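Local coordinates for protein putative deoxyribonuclease yjjV (Escherichia coli, PDB 1ZZM) that is of uncertain function but is a TatD-type metal-dependent hydrolase that probably cleaves ester bonds using two divalent metal ions, at residues Met1-His9 / Ala241-Thr252; Val170-Gly179 / Ile194-Glu205. All coordinates share one frame; numbering follows the deposited sequence.

Both contacts belong to the TIM-barrel fold of the TatD family, and their centres lie about 13 Å apart. Interaction 1 packs the first strand, 5-7, against the helix that ends the chain, 241-256. Interaction 2 lies nested between these ends in sequence. It pairs strand 175-178 with strand 202-204, the two strands of a beta-alpha-beta unit. The two meet where the first and last strands of the barrel come together: Thr8 OG1 probably hydrogen-bonds to Leu204 O at 2.7 Å. Asn251 of the last helix also reaches Leu199 O. Each segment pair ends near the metal centre, with His9 as a zinc ligand and Glu205 hydrogen-bonded to the zinc ligand His157.

Interaction 1 of 2, residues Met1-His9 / Ala241-Thr252; sequences MICRFIDTH and ADEIAQALLNNT. With ZN (zinc ion), chain E; ZN (zinc ion), chain B.
This contact packs the last helix of the TIM barrel, 241-256, against the outside of its first strand, with Leu249 set against Met1, Arg4 and Ile6. Leu249 CD1 meets Met1 CE tip to tip at 3.5 Å, a tight fit. The other methyl, Leu249 CD2, lies 3.5 Å from Ile6 CG1, and these two side chains cross at about a right angle. Leu249 CG stands anti to its carbonyl carbon (chi1 -70°), and the fork opens toward the strand.

Arg4 runs along the first turns of the helix toward its N-terminal end, extended from CG to NE. Arg4 NE passes 3.8 Å from Ala245 CB. Arg4 NH2 makes a salt bridge to Asp242 OD1 at 3.0 Å. The carboxylate oxygen sits at the guanidinium edge, but the two planes are 60° apart.

Strand 5-7 and the helix run at 47° to each other, the outer helix covering the inner strand as in a TIM barrel. No direct hydrogen bond joins the segments. Two waters do so: one donates to Arg4 O and Ala245 O, the other to Ile6 O and Thr252 OG1. Thr252 OG1 itself donates to Leu248 O, from the opposite face to Thr252 N. That turns Thr252 CG2 to the strand, 3.7 Å from Thr8 CG2 and close to Ile6 CG2.

At the end of the strand, Asp7 OD1 accepts from His9 N in an Asx turn. His9 NE2 binds zinc at 2.1 Å, at a site shared with His11, Glu97 and Asp207. A separate zinc is held by Met1 N and two waters.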
# COMPACT_ATOMS: atom_id res chain seq x y z
N MET A 1 -6.61 -1.12 -23.00
CA MET A 1 -5.26 -1.67 -22.73
C MET A 1 -5.37 -2.96 -21.92
O MET A 1 -6.31 -3.12 -21.11
CB MET A 1 -4.44 -0.66 -21.92
CG MET A 1 -4.49 0.76 -22.42
SD MET A 1 -3.30 1.81 -21.54
CE MET A 1 -4.20 2.23 -20.05
N ILE A 2 -4.41 -3.88 -22.11
CA ILE A 2 -4.42 -5.15 -21.37
C ILE A 2 -4.18 -4.86 -19.90
O ILE A 2 -4.89 -5.39 -19.04
CB ILE A 2 -3.37 -6.15 -21.93
CG1 ILE A 2 -3.87 -6.70 -23.28
CG2 ILE A 2 -3.17 -7.32 -20.98
CD1 ILE A 2 -2.99 -7.78 -23.88
N CYS A 3 -3.20 -4.00 -19.62
CA CYS A 3 -2.90 -3.58 -18.24
C CYS A 3 -3.76 -2.34 -17.98
O CYS A 3 -3.41 -1.22 -18.37
CB CYS A 3 -1.40 -3.25 -18.06
SG CYS A 3 -1.01 -2.53 -16.41
N ARG A 4 -4.89 -2.55 -17.32
CA ARG A 4 -5.76 -1.44 -17.02
C ARG A 4 -5.69 -1.00 -15.55
O ARG A 4 -6.04 0.13 -15.25
CB ARG A 4 -7.21 -1.80 -17.38
CG ARG A 4 -8.12 -0.56 -17.51
CD ARG A 4 -9.60 -0.90 -17.49
NE ARG A 4 -10.43 0.27 -17.82
CZ ARG A 4 -11.74 0.35 -17.61
NH1 ARG A 4 -12.39 -0.68 -17.06
NH2 ARG A 4 -12.41 1.44 -17.95
N PHE A 5 -5.20 -1.87 -14.66
CA PHE A 5 -5.11 -1.59 -13.21
C PHE A 5 -3.74 -1.97 -12.61
O PHE A 5 -3.09 -2.89 -13.09
CB PHE A 5 -6.12 -2.43 -12.44
CG PHE A 5 -7.51 -2.35 -12.96
CD1 PHE A 5 -8.22 -1.16 -12.90
CD2 PHE A 5 -8.10 -3.47 -13.53
CE1 PHE A 5 -9.53 -1.07 -13.40
CE2 PHE A 5 -9.40 -3.41 -14.03
CZ PHE A 5 -10.11 -2.20 -13.97
N ILE A 6 -3.35 -1.26 -11.55
CA ILE A 6 -2.13 -1.57 -10.82
C ILE A 6 -2.56 -1.79 -9.37
O ILE A 6 -3.15 -0.89 -8.77
CB ILE A 6 -1.10 -0.39 -10.80
CG1 ILE A 6 -0.68 -0.02 -12.22
CG2 ILE A 6 0.15 -0.83 -9.99
CD1 ILE A 6 0.10 -1.04 -12.89
N ASP A 7 -2.33 -2.99 -8.83
CA ASP A 7 -2.64 -3.22 -7.42
C ASP A 7 -1.42 -2.66 -6.69
O ASP A 7 -0.35 -3.30 -6.67
CB ASP A 7 -2.78 -4.71 -7.11
CG ASP A 7 -3.21 -4.97 -5.65
OD1 ASP A 7 -3.19 -4.03 -4.81
OD2 ASP A 7 -3.60 -6.12 -5.35
N THR A 8 -1.56 -1.48 -6.11
CA THR A 8 -0.42 -0.89 -5.39
C THR A 8 -0.11 -1.47 -4.01
O THR A 8 0.76 -0.96 -3.30
CB THR A 8 -0.60 0.62 -5.23
OG1 THR A 8 -1.78 0.89 -4.45
CG2 THR A 8 -0.74 1.27 -6.63
N HIS A 9 -0.76 -2.58 -3.63
CA HIS A 9 -0.46 -3.12 -2.30
C HIS A 9 -0.96 -4.56 -2.21
O HIS A 9 -2.12 -4.81 -1.92
CB HIS A 9 -1.18 -2.26 -1.25
CG HIS A 9 -0.70 -2.48 0.15
ND1 HIS A 9 0.12 -1.59 0.81
CD2 HIS A 9 -0.95 -3.48 1.03
CE1 HIS A 9 0.36 -2.03 2.03
NE2 HIS A 9 -0.28 -3.18 2.19
N ALA A 241 -15.78 5.99 -16.03
CA ALA A 241 -14.86 4.92 -15.71
C ALA A 241 -13.52 5.03 -16.42
O ALA A 241 -12.48 4.74 -15.83
CB ALA A 241 -15.50 3.55 -16.00
N ASP A 242 -13.51 5.42 -17.69
CA ASP A 242 -12.23 5.52 -18.38
C ASP A 242 -11.35 6.62 -17.82
O ASP A 242 -10.13 6.50 -17.79
CB ASP A 242 -12.45 5.67 -19.89
CG ASP A 242 -12.52 4.31 -20.60
OD1 ASP A 242 -13.24 3.40 -20.12
OD2 ASP A 242 -11.85 4.14 -21.65
N GLU A 243 -11.97 7.69 -17.32
CA GLU A 243 -11.19 8.77 -16.75
C GLU A 243 -10.62 8.32 -15.39
O GLU A 243 -9.48 8.66 -15.03
CB GLU A 243 -12.05 10.01 -16.54
CG GLU A 243 -11.23 11.25 -16.22
CD GLU A 243 -12.05 12.32 -15.55
OE1 GLU A 243 -13.19 12.56 -15.98
OE2 GLU A 243 -11.54 12.93 -14.58
N ILE A 244 -11.43 7.59 -14.63
CA ILE A 244 -10.98 7.12 -13.32
C ILE A 244 -9.84 6.11 -13.49
O ILE A 244 -8.81 6.22 -12.83
CB ILE A 244 -12.13 6.43 -12.53
CG1 ILE A 244 -13.27 7.43 -12.27
CG2 ILE A 244 -11.58 5.85 -11.18
CD1 ILE A 244 -14.55 6.75 -11.72
N ALA A 245 -10.02 5.15 -14.38
CA ALA A 245 -8.97 4.14 -14.60
C ALA A 245 -7.67 4.82 -14.99
O ALA A 245 -6.60 4.46 -14.48
CB ALA A 245 -9.39 3.18 -15.68
N GLN A 246 -7.73 5.80 -15.90
CA GLN A 246 -6.51 6.48 -16.32
C GLN A 246 -5.89 7.29 -15.18
O GLN A 246 -4.67 7.38 -15.08
CB GLN A 246 -6.77 7.44 -17.49
CG GLN A 246 -5.46 8.05 -18.01
CD GLN A 246 -4.47 6.97 -18.45
OE1 GLN A 246 -4.73 6.20 -19.39
NE2 GLN A 246 -3.34 6.88 -17.74
N ALA A 247 -6.72 7.86 -14.32
CA ALA A 247 -6.18 8.63 -13.22
C ALA A 247 -5.41 7.74 -12.24
O ALA A 247 -4.30 8.07 -11.79
CB ALA A 247 -7.28 9.35 -12.52
N LEU A 248 -6.00 6.60 -11.88
CA LEU A 248 -5.34 5.69 -10.95
C LEU A 248 -3.99 5.29 -11.53
O LEU A 248 -3.00 5.26 -10.80
CB LEU A 248 -6.20 4.46 -10.71
CG LEU A 248 -7.54 4.75 -10.03
CD1 LEU A 248 -8.44 3.56 -10.20
CD2 LEU A 248 -7.32 5.10 -8.53
N LEU A 249 -3.93 5.00 -12.84
CA LEU A 249 -2.65 4.63 -13.44
C LEU A 249 -1.68 5.80 -13.38
O LEU A 249 -0.54 5.61 -12.99
CB LEU A 249 -2.80 4.16 -14.91
CG LEU A 249 -3.50 2.81 -15.14
CD1 LEU A 249 -3.70 2.59 -16.63
CD2 LEU A 249 -2.68 1.64 -14.54
N ASN A 250 -2.14 6.99 -13.73
CA ASN A 250 -1.24 8.16 -13.70
C ASN A 250 -0.72 8.50 -12.29
O ASN A 250 0.44 8.86 -12.11
CB ASN A 250 -1.94 9.40 -14.26
CG ASN A 250 -2.20 9.30 -15.76
OD1 ASN A 250 -1.70 8.40 -16.44
ND2 ASN A 250 -2.99 10.24 -16.28
N ASN A 251 -1.61 8.39 -11.32
CA ASN A 251 -1.30 8.66 -9.92
C ASN A 251 -0.21 7.71 -9.43
O ASN A 251 0.75 8.12 -8.74
CB ASN A 251 -2.57 8.48 -9.07
CG ASN A 251 -3.64 9.52 -9.38
OD1 ASN A 251 -3.39 10.50 -10.11
ND2 ASN A 251 -4.82 9.34 -8.81
N THR A 252 -0.38 6.43 -9.77
CA THR A 252 0.56 5.38 -9.40
C THR A 252 1.94 5.68 -10.03
O THR A 252 2.98 5.55 -9.39
CB THR A 252 0.02 4.01 -9.88
OG1 THR A 252 -1.28 3.80 -9.30
CG2 THR A 252 0.98 2.85 -9.48
ZN ZN E . -8.01 -2.47 -24.05
ZN ZN B . -0.19 -4.49 3.81
O HOH W 1 -6.49 2.10 -13.27
O HOH W 2 -3.46 2.00 -8.79
O HOH W 3 -1.00 -4.47 5.66
O HOH W 4 -10.12 -3.32 -23.24
O HOH W 5 -6.69 -4.42 -24.97

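Interaction 2 of 2, residues Val170-Gly179 / Ile194-Glu205; sequences VQLGYKIGVG and IAKLPLASLLLE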
# COMPACT_ATOMS: atom_id res chain seq x y z
N VAL A 170 -3.95 14.17 2.26
CA VAL A 170 -3.87 14.70 0.90
C VAL A 170 -3.18 16.08 0.90
O VAL A 170 -2.36 16.38 0.02
CB VAL A 170 -5.29 14.80 0.28
CG1 VAL A 170 -5.26 15.50 -1.08
CG2 VAL A 170 -5.87 13.40 0.11
N GLN A 171 -3.51 16.88 1.91
CA GLN A 171 -2.92 18.22 2.02
C GLN A 171 -1.42 18.15 2.36
O GLN A 171 -0.68 19.09 2.09
CB GLN A 171 -3.75 19.07 3.00
CG GLN A 171 -5.16 19.31 2.39
CD GLN A 171 -6.23 19.86 3.36
OE1 GLN A 171 -6.06 19.85 4.59
NE2 GLN A 171 -7.36 20.30 2.79
N LEU A 172 -0.98 17.02 2.92
CA LEU A 172 0.45 16.83 3.20
C LEU A 172 1.14 16.24 1.95
O LEU A 172 2.35 15.98 1.96
CB LEU A 172 0.65 15.90 4.41
CG LEU A 172 0.26 16.62 5.70
CD1 LEU A 172 0.32 15.62 6.90
CD2 LEU A 172 1.23 17.77 5.91
N GLY A 173 0.36 16.01 0.89
CA GLY A 173 0.89 15.48 -0.36
C GLY A 173 0.85 13.97 -0.51
O GLY A 173 1.42 13.42 -1.45
N TYR A 174 0.17 13.31 0.42
CA TYR A 174 0.08 11.84 0.38
C TYR A 174 -1.12 11.36 -0.42
O TYR A 174 -2.11 12.10 -0.57
CB TYR A 174 0.00 11.29 1.81
CG TYR A 174 1.34 11.39 2.50
CD1 TYR A 174 2.24 10.31 2.48
CD2 TYR A 174 1.78 12.61 3.01
CE1 TYR A 174 3.54 10.46 2.95
CE2 TYR A 174 3.07 12.78 3.47
CZ TYR A 174 3.95 11.69 3.43
OH TYR A 174 5.23 11.86 3.85
N LYS A 175 -0.99 10.15 -0.95
CA LYS A 175 -2.10 9.56 -1.69
C LYS A 175 -2.89 8.69 -0.73
O LYS A 175 -2.44 8.41 0.38
CB LYS A 175 -1.59 8.72 -2.84
CG LYS A 175 -1.59 9.44 -4.16
CD LYS A 175 -0.58 10.51 -4.26
CE LYS A 175 -0.26 10.80 -5.75
NZ LYS A 175 -0.80 12.13 -6.22
N ILE A 176 -4.05 8.23 -1.21
CA ILE A 176 -4.98 7.43 -0.41
C ILE A 176 -5.24 6.11 -1.15
O ILE A 176 -5.73 6.10 -2.28
CB ILE A 176 -6.36 8.19 -0.22
CG1 ILE A 176 -6.17 9.51 0.54
CG2 ILE A 176 -7.39 7.30 0.50
CD1 ILE A 176 -5.50 9.42 1.93
N GLY A 177 -4.95 4.99 -0.49
CA GLY A 177 -5.15 3.70 -1.13
C GLY A 177 -6.59 3.23 -1.00
O GLY A 177 -7.15 3.17 0.10
N VAL A 178 -7.20 2.93 -2.13
CA VAL A 178 -8.60 2.51 -2.17
C VAL A 178 -8.66 1.01 -2.39
O VAL A 178 -8.27 0.52 -3.46
CB VAL A 178 -9.39 3.18 -3.33
CG1 VAL A 178 -10.86 2.80 -3.23
CG2 VAL A 178 -9.28 4.70 -3.26
N GLY A 179 -9.18 0.31 -1.38
CA GLY A 179 -9.29 -1.14 -1.43
C GLY A 179 -10.68 -1.62 -1.02
O GLY A 179 -11.67 -0.86 -1.07
N ILE A 194 -14.11 8.72 0.01
CA ILE A 194 -13.51 8.42 -1.28
C ILE A 194 -14.26 9.09 -2.43
O ILE A 194 -13.68 9.47 -3.44
CB ILE A 194 -13.43 6.90 -1.48
CG1 ILE A 194 -12.55 6.31 -0.39
CG2 ILE A 194 -12.85 6.55 -2.84
CD1 ILE A 194 -11.16 6.92 -0.28
N ALA A 195 -15.57 9.25 -2.27
CA ALA A 195 -16.35 9.92 -3.30
C ALA A 195 -15.98 11.40 -3.40
O ALA A 195 -16.13 12.00 -4.46
CB ALA A 195 -17.85 9.79 -2.99
N LYS A 196 -15.48 11.98 -2.33
CA LYS A 196 -15.16 13.40 -2.35
C LYS A 196 -13.71 13.81 -2.61
O LYS A 196 -13.46 14.95 -3.02
CB LYS A 196 -15.60 14.04 -1.04
CG LYS A 196 -17.04 13.75 -0.68
CD LYS A 196 -17.36 14.26 0.72
CE LYS A 196 -18.72 13.76 1.19
NZ LYS A 196 -19.01 14.20 2.58
N LEU A 197 -12.77 12.92 -2.37
CA LEU A 197 -11.36 13.28 -2.58
C LEU A 197 -11.05 13.57 -4.05
O LEU A 197 -11.73 13.08 -4.94
CB LEU A 197 -10.45 12.16 -2.08
CG LEU A 197 -10.54 11.80 -0.57
CD1 LEU A 197 -9.68 10.55 -0.24
CD2 LEU A 197 -10.07 13.00 0.27
N PRO A 198 -10.01 14.39 -4.30
CA PRO A 198 -9.57 14.74 -5.66
C PRO A 198 -9.16 13.44 -6.33
O PRO A 198 -8.49 12.60 -5.71
CB PRO A 198 -8.34 15.59 -5.43
CG PRO A 198 -8.57 16.21 -4.06
CD PRO A 198 -9.25 15.10 -3.27
N LEU A 199 -9.53 13.26 -7.59
CA LEU A 199 -9.18 12.03 -8.29
C LEU A 199 -7.66 11.76 -8.32
O LEU A 199 -7.24 10.60 -8.35
CB LEU A 199 -9.69 12.08 -9.72
CG LEU A 199 -9.75 10.76 -10.49
CD1 LEU A 199 -10.47 9.69 -9.63
CD2 LEU A 199 -10.54 10.97 -11.80
N ALA A 200 -6.86 12.82 -8.33
CA ALA A 200 -5.41 12.66 -8.39
C ALA A 200 -4.85 12.13 -7.11
O ALA A 200 -3.68 11.77 -7.05
CB ALA A 200 -4.74 13.99 -8.73
N SER A 201 -5.67 12.05 -6.05
CA SER A 201 -5.10 11.55 -4.80
C SER A 201 -5.29 10.05 -4.55
O SER A 201 -4.75 9.51 -3.59
CB SER A 201 -5.71 12.30 -3.62
OG SER A 201 -6.99 11.80 -3.33
N LEU A 202 -6.03 9.38 -5.43
CA LEU A 202 -6.35 7.96 -5.25
C LEU A 202 -5.46 6.91 -5.92
O LEU A 202 -4.99 7.10 -7.04
CB LEU A 202 -7.78 7.72 -5.75
CG LEU A 202 -8.86 8.68 -5.22
CD1 LEU A 202 -10.23 8.23 -5.75
CD2 LEU A 202 -8.84 8.71 -3.69
N LEU A 203 -5.21 5.82 -5.21
CA LEU A 203 -4.47 4.69 -5.78
C LEU A 203 -5.37 3.48 -5.56
O LEU A 203 -6.18 3.45 -4.61
CB LEU A 203 -3.13 4.43 -5.06
CG LEU A 203 -2.07 5.51 -5.24
CD1 LEU A 203 -0.76 5.01 -4.58
CD2 LEU A 203 -1.83 5.77 -6.69
N LEU A 204 -5.22 2.48 -6.41
CA LEU A 204 -6.03 1.26 -6.29
C LEU A 204 -5.21 0.14 -5.61
O LEU A 204 -4.01 0.05 -5.81
CB LEU A 204 -6.45 0.79 -7.69
CG LEU A 204 -7.53 -0.28 -7.76
CD1 LEU A 204 -8.87 0.33 -7.29
CD2 LEU A 204 -7.66 -0.74 -9.23
N GLU A 205 -5.85 -0.69 -4.81
CA GLU A 205 -5.11 -1.77 -4.14
C GLU A 205 -6.07 -2.82 -3.64
O GLU A 205 -7.29 -2.64 -3.75
CB GLU A 205 -4.37 -1.26 -2.90
CG GLU A 205 -5.35 -0.88 -1.79
CD GLU A 205 -4.68 -0.45 -0.50
OE1 GLU A 205 -4.06 0.62 -0.49
OE2 GLU A 205 -4.79 -1.18 0.50
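Four backbone hydrogen bonds join Ile176 and Val178 to Ser201, Leu203 and Glu205. Ile176 N donates to Ser201 O at 2.8 Å, nearly in line with the carbonyl. Leu203 N returns a bond to Ile176 O. Val178 N then donates to Leu203 O at 2.7 Å, and Glu205 N to Val178 O. Lys175 adds a side-chain bond, Lys175 NZ to Ala200 O at 3.0 Å. Within the same turn Ser201 OG donates to Pro198 O in the carbonyl plane. Bends at chi2 (70°) and chi4 (108°) fold the Lys175 chain back over the end of the 3-10 turn, with Lys175 CG 3.2 Å from Ser201 O and Lys175 CB beside Leu203 CG. A methionine in its place would probably leave Ala200 O without this donor and the turn less firmly tied to the strand.

The bonds make a parallel pair, and helix 190-196 lies between the strands in sequence. This is the beta-alpha-beta crossover from which TIM barrels are built. One face of the pair carries Ile176, Val178, Leu202 and Leu204, and there Ile176 and Val178 meet Ile194 of the helix. The Ile176 and Leu197 side chains cross at about a right angle, with Ile176 CG1 3.7 Å from Leu197 CD1. Ile176 CG2 reaches Ile194 CD1. Val178 CG2 meets Ile194 CG2 tip to tip and also touches Leu202 CD2.

On the other face Gly177 gives space to Glu205, whose OE1 comes within 3.3 Å of Gly177 CA; a beta carbon there would clash. The Glu205 carboxylate is hydrogen-bonded to His157 ND1 and Gly158 N, a second-shell position consistent with orienting that zinc ligand. In the last turn of helix 163-171, which the Schellman motif at Gly173 closes, Val170 CG2 packs 3.9 Å from Ser201 CB.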